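Local atomic coordinates of GH86A beta-porphyranase (PDB entry 4AW7), a protein that cleaves the sulfated red-algal polysaccharide porphyran at beta-1,4 linkages between beta-D-galactopyranose and alpha-L-galactopyranose-6-sulfate, releasing mostly disaccharides. Residues Phe361-Lys366 against Ile434-Gln439. Numbering follows the deposited sequence.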
loop_
_atom_site.group_PDB
_atom_site.type_symbol
_atom_site.label_atom_id
_atom_site.label_comp_id
_atom_site.label_asym_id
_atom_site.label_seq_id
_atom_site.Cartn_x
_atom_site.Cartn_y
_atom_site.Cartn_z
ATOM N N PHE A 361 8.724 12.608 8.319
ATOM C CA PHE A 361 8.430 11.224 7.983
ATOM C C PHE A 361 9.666 10.541 7.437
ATOM O O PHE A 361 10.014 9.423 7.811
ATOM C CB PHE A 361 7.292 11.148 6.948
ATOM C CG PHE A 361 7.073 9.765 6.408
ATOM C CD1 PHE A 361 6.517 8.762 7.177
ATOM C CD2 PHE A 361 7.412 9.474 5.109
ATOM C CE1 PHE A 361 6.360 7.488 6.670
ATOM C CE2 PHE A 361 7.272 8.189 4.586
ATOM C CZ PHE A 361 6.715 7.187 5.373
ATOM N N PHE A 362 10.358 11.232 6.529
ATOM C CA PHE A 362 11.567 10.697 5.932
ATOM C C PHE A 362 12.754 10.710 6.911
ATOM O O PHE A 362 13.585 9.811 6.901
ATOM C CB PHE A 362 11.847 11.395 4.621
ATOM C CG PHE A 362 10.714 11.229 3.627
ATOM C CD1 PHE A 362 10.545 10.043 2.962
ATOM C CD2 PHE A 362 9.820 12.248 3.399
ATOM C CE1 PHE A 362 9.514 9.873 2.081
ATOM C CE2 PHE A 362 8.788 12.089 2.487
ATOM C CZ PHE A 362 8.645 10.893 1.821
ATOM N N GLU A 363 12.824 11.710 7.775
ATOM C CA GLU A 363 13.865 11.717 8.818
ATOM C C GLU A 363 13.730 10.477 9.715
ATOM O O GLU A 363 14.716 9.798 10.005
ATOM C CB GLU A 363 13.779 12.983 9.659
ATOM C CG GLU A 363 15.003 13.142 10.574
ATOM C CD GLU A 363 16.265 13.485 9.751
ATOM O OE1 GLU A 363 16.206 14.456 9.049
ATOM O OE2 GLU A 363 17.316 12.776 9.769
ATOM N N LEU A 364 12.497 10.154 10.098
ATOM C CA LEU A 364 12.253 9.055 11.003
ATOM C C LEU A 364 12.821 7.742 10.438
ATOM O O LEU A 364 13.341 6.906 11.190
ATOM C CB LEU A 364 10.730 8.903 11.215
ATOM C CG LEU A 364 10.204 7.733 12.022
ATOM C CD1 LEU A 364 10.680 7.877 13.483
ATOM C CD2 LEU A 364 8.695 7.636 11.948
ATOM N N TRP A 365 12.657 7.554 9.135
ATOM C CA TRP A 365 13.054 6.337 8.459
ATOM C C TRP A 365 14.410 6.403 7.787
ATOM O O TRP A 365 14.838 5.470 7.125
ATOM C CB TRP A 365 11.961 5.937 7.458
ATOM C CG TRP A 365 10.687 5.522 8.147
ATOM C CD1 TRP A 365 9.574 6.260 8.327
ATOM C CD2 TRP A 365 10.451 4.265 8.791
ATOM N NE1 TRP A 365 8.652 5.549 9.044
ATOM C CE2 TRP A 365 9.167 4.311 9.334
ATOM C CE3 TRP A 365 11.195 3.098 8.917
ATOM C CZ2 TRP A 365 8.601 3.223 9.999
ATOM C CZ3 TRP A 365 10.627 2.018 9.604
ATOM C CH2 TRP A 365 9.330 2.102 10.104
ATOM N N LYS A 366 15.139 7.501 7.968
ATOM C CA LYS A 366 16.410 7.638 7.269
ATOM C C LYS A 366 17.389 6.555 7.729
ATOM O O LYS A 366 17.458 6.198 8.906
ATOM C CB LYS A 366 16.998 9.044 7.478
ATOM C CG LYS A 366 18.223 9.339 6.562
ATOM C CD LYS A 366 18.673 10.790 6.775
ATOM C CE LYS A 366 20.094 11.108 6.285
ATOM N NZ LYS A 366 20.359 12.539 6.361
ATOM N N ILE A 434 3.469 18.224 14.129
ATOM C CA ILE A 434 4.455 17.168 14.328
ATOM C C ILE A 434 5.449 17.527 15.409
ATOM O O ILE A 434 6.035 18.605 15.384
ATOM C CB ILE A 434 5.200 16.856 12.999
ATOM C CG1 ILE A 434 4.193 16.208 12.031
ATOM C CG2 ILE A 434 6.407 15.940 13.256
ATOM C CD1 ILE A 434 4.727 16.069 10.596
ATOM N N GLU A 435 5.663 16.582 16.326
ATOM C CA GLU A 435 6.760 16.659 17.306
ATOM C C GLU A 435 7.728 15.515 17.001
ATOM O O GLU A 435 7.374 14.328 17.174
ATOM C CB GLU A 435 6.253 16.554 18.759
ATOM C CG GLU A 435 7.339 16.665 19.838
ATOM C CD GLU A 435 7.916 18.072 19.957
ATOM O OE1 GLU A 435 7.283 19.038 19.452
ATOM O OE2 GLU A 435 9.009 18.209 20.557
ATOM N N TYR A 436 8.898 15.868 16.502
ATOM C CA TYR A 436 9.935 14.910 16.148
ATOM C C TYR A 436 11.106 15.086 17.079
ATOM O O TYR A 436 11.651 16.189 17.200
ATOM C CB TYR A 436 10.393 15.087 14.685
ATOM C CG TYR A 436 11.413 14.037 14.323
ATOM C CD1 TYR A 436 11.011 12.754 13.996
ATOM C CD2 TYR A 436 12.769 14.295 14.378
ATOM C CE1 TYR A 436 11.912 11.792 13.727
ATOM C CE2 TYR A 436 13.702 13.321 14.084
ATOM C CZ TYR A 436 13.254 12.049 13.763
ATOM O OH TYR A 436 14.132 11.027 13.496
ATOM N N THR A 437 11.533 13.994 17.698
ATOM C CA THR A 437 12.697 13.996 18.593
ATOM C C THR A 437 13.628 12.828 18.298
ATOM O O THR A 437 13.196 11.763 17.820
ATOM C CB THR A 437 12.262 13.961 20.077
ATOM O OG1 THR A 437 11.545 12.746 20.334
ATOM C CG2 THR A 437 11.370 15.170 20.442
ATOM N N GLU A 438 14.920 13.036 18.587
ATOM C CA GLU A 438 15.935 11.992 18.553
ATOM C C GLU A 438 16.673 12.104 19.882
ATOM O O GLU A 438 17.156 13.191 20.234
ATOM C CB GLU A 438 16.892 12.208 17.392
ATOM C CG GLU A 438 17.966 11.151 17.175
ATOM C CD GLU A 438 18.688 11.317 15.840
ATOM O OE1 GLU A 438 18.555 12.379 15.230
ATOM O OE2 GLU A 438 19.373 10.386 15.387
ATOM N N GLN A 439 16.721 11.003 20.621
ATOM C CA GLN A 439 17.322 10.949 21.959
ATOM C C GLN A 439 18.230 9.745 22.099
ATOM O O GLN A 439 17.888 8.621 21.722
ATOM C CB GLN A 439 16.207 10.836 22.998
ATOM C CG GLN A 439 15.286 12.048 22.959
ATOM C CD GLN A 439 14.005 11.843 23.714
ATOM O OE1 GLN A 439 13.718 10.745 24.177
ATOM N NE2 GLN A 439 13.213 12.932 23.864
#
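Tyr-436 reaches from its strand to the helix and lays its ring against Glu-363 and Leu-364. Its CG is anti to the backbone N (chi1 -177°), which carries the ring out to the helix surface. Glu-363 CB lies over one face of the ring. The next carbon, Glu-363 CG, sits 3.7 Å from both Tyr-436 CE2 and Tyr-436 OH. The glutamate chain bends at chi2 (71°), so its methylenes meet the ring while the carboxylate turns away. No hydrogen bond joins the segments. Leu-364 CB is 4.0 Å from Tyr-436 CE1. The leucine backbone also takes part: its CA is 3.7 Å from Tyr-436 OH. Tyr-360 meets the same tyrosine ring with nearly parallel planes. Replacing Tyr-436 with alanine would probably open a gap beside Leu-364 and leave the Glu-363 methylenes without their aromatic partner. Leu-364 O and Lys-366 O both accept hydrogen bonds from Arg-424 of strand 421-429, the antiparallel neighbour of strand 433-441. The contact thus packs helix 359-365 against a beta-hairpin of the first beta-sandwich domain, away from the porphyran-binding site.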